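Local coordinates for protein cocosin 1 acidic chain (Cocos nucifera, PDB 5WPW) that serves as a seed storage protein of coconut, an 11S globulin built of two cupin domains and assembled as a hexamer, and is a potential food allergen, at residues 43-54 against 124-135; 18-26 against 208-216. The protein carries 2 engineered substitutions. All blocks are in the same frame, centred on the assembly; numbering follows the deposited sequence.

Contact 1 of 2, residues 43-54 against 124-135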
loop_
_atom_site.group_PDB
_atom_site.type_symbol
_atom_site.label_atom_id
_atom_site.label_comp_id
_atom_site.label_asym_id
_atom_site.label_seq_id
_atom_site.Cartn_x
_atom_site.Cartn_y
_atom_site.Cartn_z
ATOM N N ARG A 43 30.607 -4.172 18.550
ATOM C CA ARG A 43 30.379 -3.636 19.880
ATOM C C ARG A 43 31.304 -2.443 20.077
ATOM O O ARG A 43 32.486 -2.510 19.740
ATOM C CB ARG A 43 30.640 -4.685 20.974
ATOM C CG ARG A 43 30.342 -4.154 22.379
ATOM C CD ARG A 43 31.017 -4.978 23.468
ATOM N NE ARG A 43 30.464 -6.323 23.525
ATOM C CZ ARG A 43 31.187 -7.419 23.708
ATOM N NH1 ARG A 43 32.501 -7.322 23.854
ATOM N NH2 ARG A 43 30.600 -8.615 23.725
ATOM N N ARG A 44 30.765 -1.358 20.616
ATOM C CA ARG A 44 31.549 -0.168 20.918
ATOM C C ARG A 44 31.446 0.198 22.388
ATOM O O ARG A 44 30.369 0.110 22.992
ATOM C CB ARG A 44 31.094 1.025 20.098
ATOM C CG ARG A 44 31.935 1.296 18.932
ATOM C CD ARG A 44 31.602 2.649 18.406
ATOM N NE ARG A 44 30.789 2.565 17.207
ATOM C CZ ARG A 44 31.284 2.357 15.995
ATOM N NH1 ARG A 44 30.475 2.297 14.954
ATOM N NH2 ARG A 44 32.589 2.214 15.832
ATOM N N VAL A 45 32.565 0.646 22.954
ATOM C CA VAL A 45 32.580 1.265 24.271
ATOM C C VAL A 45 33.073 2.693 24.092
ATOM O O VAL A 45 34.140 2.914 23.511
ATOM C CB VAL A 45 33.472 0.496 25.263
ATOM C CG1 VAL A 45 33.613 1.289 26.542
ATOM C CG2 VAL A 45 32.868 -0.836 25.571
ATOM N N ILE A 46 32.290 3.652 24.572
ATOM C CA ILE A 46 32.575 5.071 24.406
ATOM C C ILE A 46 32.722 5.654 25.802
ATOM O O ILE A 46 31.732 5.794 26.534
ATOM C CB ILE A 46 31.475 5.804 23.613
ATOM C CG1 ILE A 46 31.292 5.193 22.223
ATOM C CG2 ILE A 46 31.779 7.285 23.488
ATOM C CD1 ILE A 46 30.091 5.770 21.489
ATOM N N GLU A 47 33.963 5.999 26.172
ATOM C CA GLU A 47 34.217 6.578 27.475
ATOM C C GLU A 47 33.447 7.878 27.622
ATOM O O GLU A 47 33.024 8.475 26.625
ATOM C CB GLU A 47 35.712 6.838 27.680
ATOM C CG GLU A 47 36.618 5.684 27.314
ATOM C CD GLU A 47 36.289 4.433 28.089
ATOM O OE1 GLU A 47 36.582 3.332 27.567
ATOM O OE2 GLU A 47 35.742 4.551 29.211
ATOM N N PRO A 48 33.242 8.328 28.856
ATOM C CA PRO A 48 32.644 9.648 29.063
ATOM C C PRO A 48 33.417 10.720 28.306
ATOM O O PRO A 48 34.640 10.648 28.162
ATOM C CB PRO A 48 32.721 9.837 30.582
ATOM C CG PRO A 48 32.704 8.449 31.119
ATOM C CD PRO A 48 33.428 7.596 30.125
ATOM N N ARG A 49 32.670 11.681 27.755
ATOM C CA ARG A 49 33.166 12.782 26.935
ATOM C C ARG A 49 33.745 12.315 25.599
ATOM O O ARG A 49 34.392 13.108 24.897
ATOM C CB ARG A 49 34.192 13.636 27.710
ATOM C CG ARG A 49 33.541 14.773 28.527
ATOM C CD ARG A 49 32.375 14.287 29.374
ATOM N NE ARG A 49 31.809 15.343 30.214
ATOM C CZ ARG A 49 30.628 15.267 30.827
ATOM N NH1 ARG A 49 29.870 14.181 30.694
ATOM N NH2 ARG A 49 30.202 16.281 31.571
ATOM N N GLY A 50 33.499 11.065 25.209
ATOM C CA GLY A 50 33.919 10.563 23.913
ATOM C C GLY A 50 32.843 10.781 22.859
ATOM O O GLY A 50 31.660 10.563 23.104
ATOM N N LEU A 51 33.285 11.205 21.680
ATOM C CA LEU A 51 32.438 11.469 20.520
ATOM C C LEU A 51 32.770 10.455 19.432
ATOM O O LEU A 51 33.926 10.352 19.008
ATOM C CB LEU A 51 32.652 12.904 20.017
ATOM C CG LEU A 51 32.130 13.287 18.630
ATOM C CD1 LEU A 51 30.600 13.418 18.675
ATOM C CD2 LEU A 51 32.784 14.575 18.185
ATOM N N LEU A 52 31.768 9.678 19.004
ATOM C CA LEU A 52 31.889 8.885 17.783
ATOM C C LEU A 52 31.715 9.797 16.574
ATOM O O LEU A 52 30.637 10.380 16.384
ATOM C CB LEU A 52 30.845 7.771 17.759
ATOM C CG LEU A 52 30.846 6.800 16.580
ATOM C CD1 LEU A 52 32.134 5.998 16.531
ATOM C CD2 LEU A 52 29.646 5.886 16.723
ATOM N N LEU A 53 32.762 9.896 15.747
ATOM C CA LEU A 53 32.774 10.836 14.636
ATOM C C LEU A 53 31.707 10.491 13.597
ATOM O O LEU A 53 31.364 9.321 13.412
ATOM C CB LEU A 53 34.142 10.843 13.958
ATOM C CG LEU A 53 35.263 11.155 14.950
ATOM C CD1 LEU A 53 36.591 11.049 14.264
ATOM C CD2 LEU A 53 34.995 12.520 15.558
ATOM N N PRO A 54 31.203 11.490 12.873
ATOM C CA PRO A 54 30.148 11.224 11.885
ATOM C C PRO A 54 30.615 10.286 10.783
ATOM O O PRO A 54 31.738 10.385 10.281
ATOM C CB PRO A 54 29.807 12.606 11.344
ATOM C CG PRO A 54 31.018 13.472 11.681
ATOM C CD PRO A 54 31.515 12.927 12.982
ATOM N N TYR A 124 25.636 9.773 10.906
ATOM C CA TYR A 124 25.294 9.449 12.287
ATOM C C TYR A 124 26.481 9.771 13.192
ATOM O O TYR A 124 27.623 9.479 12.825
ATOM C CB TYR A 124 24.971 7.961 12.374
ATOM C CG TYR A 124 24.806 7.341 13.743
ATOM C CD1 TYR A 124 23.628 7.495 14.449
ATOM C CD2 TYR A 124 25.805 6.544 14.297
ATOM C CE1 TYR A 124 23.448 6.912 15.688
ATOM C CE2 TYR A 124 25.632 5.945 15.546
ATOM C CZ TYR A 124 24.448 6.141 16.234
ATOM O OH TYR A 124 24.239 5.565 17.471
ATOM N N TRP A 125 26.213 10.337 14.377
ATOM C CA TRP A 125 27.250 10.548 15.390
ATOM C C TRP A 125 26.649 10.354 16.783
ATOM O O TRP A 125 25.430 10.425 16.975
ATOM C CB TRP A 125 27.912 11.949 15.243
ATOM C CG TRP A 125 26.966 13.109 15.353
ATOM C CD1 TRP A 125 26.363 13.777 14.313
ATOM C CD2 TRP A 125 26.531 13.760 16.549
ATOM N NE1 TRP A 125 25.572 14.786 14.796
ATOM C CE2 TRP A 125 25.648 14.791 16.166
ATOM C CE3 TRP A 125 26.786 13.555 17.916
ATOM C CZ2 TRP A 125 25.022 15.622 17.090
ATOM C CZ3 TRP A 125 26.160 14.383 18.841
ATOM C CH2 TRP A 125 25.286 15.403 18.424
ATOM N N CYS A 126 27.528 10.146 17.766
ATOM C CA CYS A 126 27.134 9.646 19.083
ATOM C C CYS A 126 28.059 10.235 20.130
ATOM O O CYS A 126 29.274 10.074 20.006
ATOM C CB CYS A 126 27.241 8.124 19.136
ATOM S SG CYS A 126 26.699 7.409 20.685
ATOM N N TYR A 127 27.499 10.871 21.156
ATOM C CA TYR A 127 28.321 11.498 22.198
ATOM C C TYR A 127 27.882 11.027 23.583
ATOM O O TYR A 127 26.689 11.062 23.917
ATOM C CB TYR A 127 28.248 13.022 22.105
ATOM C CG TYR A 127 28.940 13.771 23.254
ATOM C CD1 TYR A 127 30.331 13.826 23.342
ATOM C CD2 TYR A 127 28.194 14.425 24.236
ATOM C CE1 TYR A 127 30.976 14.527 24.404
ATOM C CE2 TYR A 127 28.822 15.122 25.308
ATOM C CZ TYR A 127 30.207 15.169 25.377
ATOM O OH TYR A 127 30.827 15.867 26.424
ATOM N N ASN A 128 28.856 10.627 24.401
ATOM C CA ASN A 128 28.615 10.164 25.769
ATOM C C ASN A 128 28.733 11.344 26.724
ATOM O O ASN A 128 29.838 11.797 27.013
ATOM C CB ASN A 128 29.611 9.065 26.132
ATOM C CG ASN A 128 29.411 8.521 27.545
ATOM O OD1 ASN A 128 28.496 8.929 28.272
ATOM N ND2 ASN A 128 30.251 7.579 27.919
ATOM N N ASN A 129 27.601 11.832 27.226
ATOM C CA ASN A 129 27.603 12.959 28.147
ATOM C C ASN A 129 27.334 12.552 29.589
ATOM O O ASN A 129 27.074 13.417 30.428
ATOM C CB ASN A 129 26.580 14.003 27.710
ATOM C CG ASN A 129 25.171 13.477 27.750
ATOM O OD1 ASN A 129 24.924 12.303 28.039
ATOM N ND2 ASN A 129 24.237 14.339 27.451
ATOM N N GLY A 130 27.354 11.259 29.886
ATOM C CA GLY A 130 27.273 10.775 31.245
ATOM C C GLY A 130 28.663 10.549 31.789
ATOM O O GLY A 130 29.668 10.909 31.175
ATOM N N GLU A 131 28.726 9.918 32.956
ATOM C CA GLU A 131 30.024 9.635 33.550
ATOM C C GLU A 131 30.388 8.160 33.526
ATOM O O GLU A 131 31.516 7.810 33.893
ATOM C CB GLU A 131 30.092 10.160 34.989
ATOM C CG GLU A 131 31.487 10.644 35.367
ATOM C CD GLU A 131 31.846 11.995 34.752
ATOM O OE1 GLU A 131 32.919 12.096 34.115
ATOM O OE2 GLU A 131 31.059 12.962 34.915
ATOM N N ASN A 132 29.483 7.303 33.103
ATOM C CA ASN A 132 29.815 5.912 32.886
ATOM C C ASN A 132 30.004 5.652 31.392
ATOM O O ASN A 132 29.466 6.388 30.558
ATOM C CB ASN A 132 28.710 5.013 33.448
ATOM C CG ASN A 132 27.411 5.106 32.656
ATOM O OD1 ASN A 132 27.036 4.162 31.964
ATOM N ND2 ASN A 132 26.721 6.249 32.752
ATOM N N PRO A 133 30.783 4.648 31.002
ATOM C CA PRO A 133 30.966 4.389 29.572
ATOM C C PRO A 133 29.669 3.913 28.927
ATOM O O PRO A 133 28.832 3.266 29.559
ATOM C CB PRO A 133 32.041 3.290 29.538
ATOM C CG PRO A 133 32.620 3.249 30.950
ATOM C CD PRO A 133 31.510 3.677 31.837
ATOM N N VAL A 134 29.501 4.264 27.663
ATOM C CA VAL A 134 28.418 3.719 26.849
ATOM C C VAL A 134 28.919 2.438 26.206
ATOM O O VAL A 134 30.053 2.369 25.723
ATOM C CB VAL A 134 27.955 4.737 25.785
ATOM C CG1 VAL A 134 27.070 4.059 24.731
ATOM C CG2 VAL A 134 27.231 5.913 26.443
ATOM N N VAL A 135 28.098 1.397 26.233
ATOM C CA VAL A 135 28.382 0.170 25.515
ATOM C C VAL A 135 27.227 -0.045 24.540
ATOM O O VAL A 135 26.067 -0.170 24.959
ATOM C CB VAL A 135 28.559 -1.026 26.462
ATOM C CG1 VAL A 135 28.970 -2.250 25.674
ATOM C CG2 VAL A 135 29.642 -0.704 27.515
HETATM O O HOH W 1 29.304 7.358 13.357
#

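Contact 2 of 2, residues 18-26 against 208-216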
loop_
_atom_site.group_PDB
_atom_site.type_symbol
_atom_site.label_atom_id
_atom_site.label_comp_id
_atom_site.label_asym_id
_atom_site.label_seq_id
_atom_site.Cartn_x
_atom_site.Cartn_y
_atom_site.Cartn_z
ATOM N N ARG A 18 41.538 0.204 19.308
ATOM C CA ARG A 18 41.435 1.173 20.387
ATOM C C ARG A 18 41.542 2.589 19.830
ATOM O O ARG A 18 42.461 2.906 19.068
ATOM C CB ARG A 18 42.503 0.944 21.458
ATOM C CG ARG A 18 42.166 1.668 22.741
ATOM C CD ARG A 18 43.093 1.323 23.897
ATOM N NE ARG A 18 42.453 0.515 24.939
ATOM C CZ ARG A 18 41.368 0.855 25.636
ATOM N NH1 ARG A 18 40.898 0.023 26.558
ATOM N NH2 ARG A 18 40.738 2.007 25.419
ATOM N N SER A 19 40.588 3.426 20.198
ATOM C CA SER A 19 40.587 4.842 19.884
ATOM C C SER A 19 40.936 5.635 21.144
ATOM O O SER A 19 41.109 5.077 22.229
ATOM C CB SER A 19 39.224 5.265 19.322
ATOM O OG SER A 19 38.984 4.718 18.036
ATOM N N GLU A 20 41.008 6.959 20.978
ATOM C CA GLU A 20 41.376 7.853 22.072
ATOM C C GLU A 20 40.391 7.765 23.232
ATOM O O GLU A 20 40.803 7.698 24.396
ATOM C CB GLU A 20 41.461 9.285 21.542
ATOM C CG GLU A 20 41.867 10.331 22.556
ATOM C CD GLU A 20 41.950 11.713 21.936
ATOM O OE1 GLU A 20 40.892 12.280 21.572
ATOM O OE2 GLU A 20 43.080 12.232 21.803
ATOM N N ALA A 21 39.084 7.755 22.938
ATOM C CA ALA A 21 38.049 7.820 23.967
ATOM C C ALA A 21 37.109 6.617 23.927
ATOM O O ALA A 21 35.944 6.725 24.317
ATOM C CB ALA A 21 37.249 9.116 23.849
ATOM N N GLY A 22 37.599 5.475 23.461
ATOM C CA GLY A 22 36.797 4.270 23.454
ATOM C C GLY A 22 37.455 3.196 22.614
ATOM O O GLY A 22 38.572 3.371 22.118
ATOM N N VAL A 23 36.745 2.064 22.490
ATOM C CA VAL A 23 37.175 0.901 21.719
ATOM C C VAL A 23 35.995 0.338 20.927
ATOM O O VAL A 23 34.832 0.406 21.354
ATOM C CB VAL A 23 37.774 -0.233 22.595
ATOM C CG1 VAL A 23 38.720 0.316 23.652
ATOM C CG2 VAL A 23 36.687 -1.071 23.227
ATOM N N THR A 24 36.316 -0.244 19.771
ATOM C CA THR A 24 35.352 -0.901 18.888
ATOM C C THR A 24 35.756 -2.357 18.709
ATOM O O THR A 24 36.852 -2.637 18.214
ATOM C CB THR A 24 35.288 -0.204 17.524
ATOM O OG1 THR A 24 35.041 1.199 17.709
ATOM C CG2 THR A 24 34.175 -0.801 16.673
ATOM N N ASP A 25 34.874 -3.274 19.105
ATOM C CA ASP A 25 35.099 -4.708 18.976
ATOM C C ASP A 25 34.340 -5.201 17.757
ATOM O O ASP A 25 33.153 -4.909 17.615
ATOM C CB ASP A 25 34.609 -5.455 20.217
ATOM C CG ASP A 25 35.279 -4.990 21.469
ATOM O OD1 ASP A 25 36.437 -4.525 21.354
ATOM O OD2 ASP A 25 34.658 -5.049 22.548
ATOM N N TYR A 26 35.012 -5.921 16.871
ATOM C CA TYR A 26 34.363 -6.428 15.666
ATOM C C TYR A 26 34.191 -7.943 15.770
ATOM O O TYR A 26 35.171 -8.671 15.970
ATOM C CB TYR A 26 35.153 -6.061 14.408
ATOM C CG TYR A 26 35.381 -4.572 14.189
ATOM C CD1 TYR A 26 36.381 -3.895 14.887
ATOM C CD2 TYR A 26 34.626 -3.848 13.266
ATOM C CE1 TYR A 26 36.611 -2.538 14.685
ATOM C CE2 TYR A 26 34.847 -2.482 13.053
ATOM C CZ TYR A 26 35.846 -1.833 13.771
ATOM O OH TYR A 26 36.102 -0.479 13.591
ATOM N N THR A 208 45.486 10.865 14.945
ATOM C CA THR A 208 45.812 9.596 15.587
ATOM C C THR A 208 44.740 9.153 16.576
ATOM O O THR A 208 44.931 8.153 17.274
ATOM C CB THR A 208 47.179 9.678 16.287
ATOM O OG1 THR A 208 47.589 8.362 16.677
ATOM C CG2 THR A 208 47.109 10.538 17.533
ATOM N N ARG A 209 43.609 9.855 16.641
ATOM C CA ARG A 209 42.604 9.557 17.651
ATOM C C ARG A 209 41.706 8.373 17.294
ATOM O O ARG A 209 41.137 7.755 18.199
ATOM C CB ARG A 209 41.739 10.792 17.901
ATOM C CG ARG A 209 42.526 12.061 18.219
ATOM C CD ARG A 209 41.609 13.283 18.285
ATOM N NE ARG A 209 41.048 13.623 16.978
ATOM C CZ ARG A 209 40.001 14.423 16.810
ATOM N NH1 ARG A 209 39.410 14.966 17.864
ATOM N NH2 ARG A 209 39.546 14.689 15.588
ATOM N N GLY A 210 41.561 8.031 16.018
ATOM C CA GLY A 210 40.573 7.011 15.679
ATOM C C GLY A 210 39.176 7.607 15.565
ATOM O O GLY A 210 39.004 8.832 15.455
ATOM N N GLU A 211 38.157 6.734 15.606
ATOM C CA GLU A 211 36.783 7.174 15.369
ATOM C C GLU A 211 36.012 7.507 16.646
ATOM O O GLU A 211 34.864 7.959 16.563
ATOM C CB GLU A 211 36.021 6.115 14.562
ATOM C CG GLU A 211 35.889 4.806 15.270
ATOM C CD GLU A 211 34.750 3.963 14.712
ATOM O OE1 GLU A 211 33.865 4.519 14.015
ATOM O OE2 GLU A 211 34.737 2.744 14.990
ATOM N N ILE A 212 36.599 7.312 17.821
ATOM C CA ILE A 212 36.027 7.790 19.068
ATOM C C ILE A 212 37.069 8.701 19.705
ATOM O O ILE A 212 38.132 8.227 20.117
ATOM C CB ILE A 212 35.649 6.648 20.015
ATOM C CG1 ILE A 212 34.776 5.617 19.283
ATOM C CG2 ILE A 212 34.958 7.211 21.237
ATOM C CD1 ILE A 212 34.662 4.279 20.026
ATOM N N VAL A 213 36.770 9.998 19.777
ATOM C CA VAL A 213 37.735 11.021 20.185
ATOM C C VAL A 213 37.250 11.722 21.448
ATOM O O VAL A 213 36.050 11.752 21.743
ATOM C CB VAL A 213 37.984 12.036 19.042
ATOM C CG1 VAL A 213 38.249 11.296 17.755
ATOM C CG2 VAL A 213 36.809 13.044 18.895
ATOM N N ARG A 214 38.193 12.295 22.206
ATOM C CA ARG A 214 37.862 12.946 23.466
ATOM C C ARG A 214 37.506 14.407 23.220
ATOM O O ARG A 214 38.245 15.129 22.540
ATOM C CB ARG A 214 39.031 12.834 24.455
ATOM C CG ARG A 214 38.703 13.207 25.908
ATOM C CD ARG A 214 38.071 12.051 26.731
ATOM N NE ARG A 214 38.896 10.837 26.789
ATOM C CZ ARG A 214 38.686 9.808 27.613
ATOM N NH1 ARG A 214 37.673 9.831 28.484
ATOM N NH2 ARG A 214 39.495 8.752 27.572
ATOM N N ALA A 215 36.360 14.833 23.741
ATOM C CA ALA A 215 36.020 16.254 23.806
ATOM C C ALA A 215 36.390 16.726 25.212
ATOM O O ALA A 215 35.645 16.495 26.165
ATOM C CB ALA A 215 34.544 16.495 23.509
ATOM N N GLU A 216 37.543 17.388 25.344
ATOM C CA GLU A 216 38.038 17.699 26.687
ATOM C C GLU A 216 37.259 18.838 27.343
ATOM O O GLU A 216 37.189 18.904 28.575
ATOM C CB GLU A 216 39.533 18.030 26.649
ATOM C CG GLU A 216 40.224 17.840 28.005
ATOM C CD GLU A 216 41.735 17.678 27.892
ATOM O OE1 GLU A 216 42.451 18.705 27.917
ATOM O OE2 GLU A 216 42.205 16.525 27.787
HETATM O O HOH W 2 40.392 14.905 20.984
#

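Contact 1 of 2, residues 43-54 against 124-135
Ile46 O is gripped by two donors that come from opposite faces of its carbonyl plane: the backbone Val134 N at 2.9 Å and the side-chain Asn128 ND2 at 2.7 Å. In the N-terminal cupin beta-barrel, both segments pass here from one antiparallel sheet to the other. Strands 40-46 and 134-140 pair in one sheet, 50-57 and 124-127 in the other; between the two ladders the register shifts by two residues. A type II turn from Glu47 to Gly50 makes the crossing on one side. On the other, Asn128, its CG anti to the backbone N (chi1 -179°), holds its amide within the bend: OD1 accepts from Gly130 N in an Asx turn, while ND2 also donates to Asn132 O, which lies close to the amide plane. Between the ladders, Ile46 CD1 meets Cys126 SG at 3.9 Å. On the opposite face of the second ladder, Leu51 CB lies at the edge of the Tyr127 ring, whose hydroxyl bonds to Leu219 N. Arg49 N donates to Asn128 O, and beyond it Arg49 NH1 reaches Asn129 O in a weak bond of 2.9 Å, bent to 130° at the hydrogen.

Contact 2 of 2, residues 18-26 against 208-216
Glu20 and Arg209 meet at a slant, their carboxylate and guanidinium planes 77° apart, and it is the aliphatic part of the arginine that touches: Arg209 CD lies 3.5 Å from Glu20 OE1. In this N-terminal cupin domain the turn of the beta hairpin 15-26 is laid against strand 212-214. Strands 22-26 and 212-214 run nearly antiparallel (174°), but their axes come no closer than 7.4 Å, and the Ile212 side chain reaches across between them. Glu20 is stretched out, CG trans to N and the chain extended beyond it, which carries OE1 to Arg214 N; the 2.8 Å bond is almost straight (173°) and uses the anti side of the carboxylate. Two backbone bonds fix the turn, Glu20 N to Arg209 O and Ala21 N to Ile212 O, the latter donor standing above the carbonyl plane. Next to them Arg214, its chain folded at chi2 and chi3, brings one guanidinium face over Ala21 CB, which sits toward the rim and 3.8 Å from Arg214 NE. Ile212 points toward the hairpin, CG2 against Ala21 and CD1 3.9 Å from Thr24 OG1. Further along, Glu211 OE2 lies implausibly close to Arg44 NH2, so its exact place is doubtful although the charges pair; the Tyr26 hydroxyl is bonded to Gln162. Arg209 NH1 bonds to Asn391 O of the second subunit. A water in the plane of the Arg209 guanidinium accepts from Arg209 NH1 (3.3 Å) and donates to Glu20 OE1 and to Arg214 O, both 2.7 Å from it.

How the contacts relate
The two contacts lie about 9 Å apart, centre to centre, on the same side of the chain's centre. Contact 1 is nested within the loop that contact 2 closes: 18-26 comes first, then 43-54 and 124-135, and 208-216 last. Strands 22-26 and 40-46 are neighbours in one sheet, joined by Val45 N and Val23 O; strands 50-57 and 212-214 are neighbours in the other. Both contacts therefore tie together the same two sheets of the N-terminal cupin domain. Arg44 of contact 1 hydrogen-bonds Thr24 of contact 2 and pairs with Glu211, at a distance too short to be taken literally. Both also touch the second subunit around Asn391 and Ser392, which places them beside a subunit interface of the hexamer.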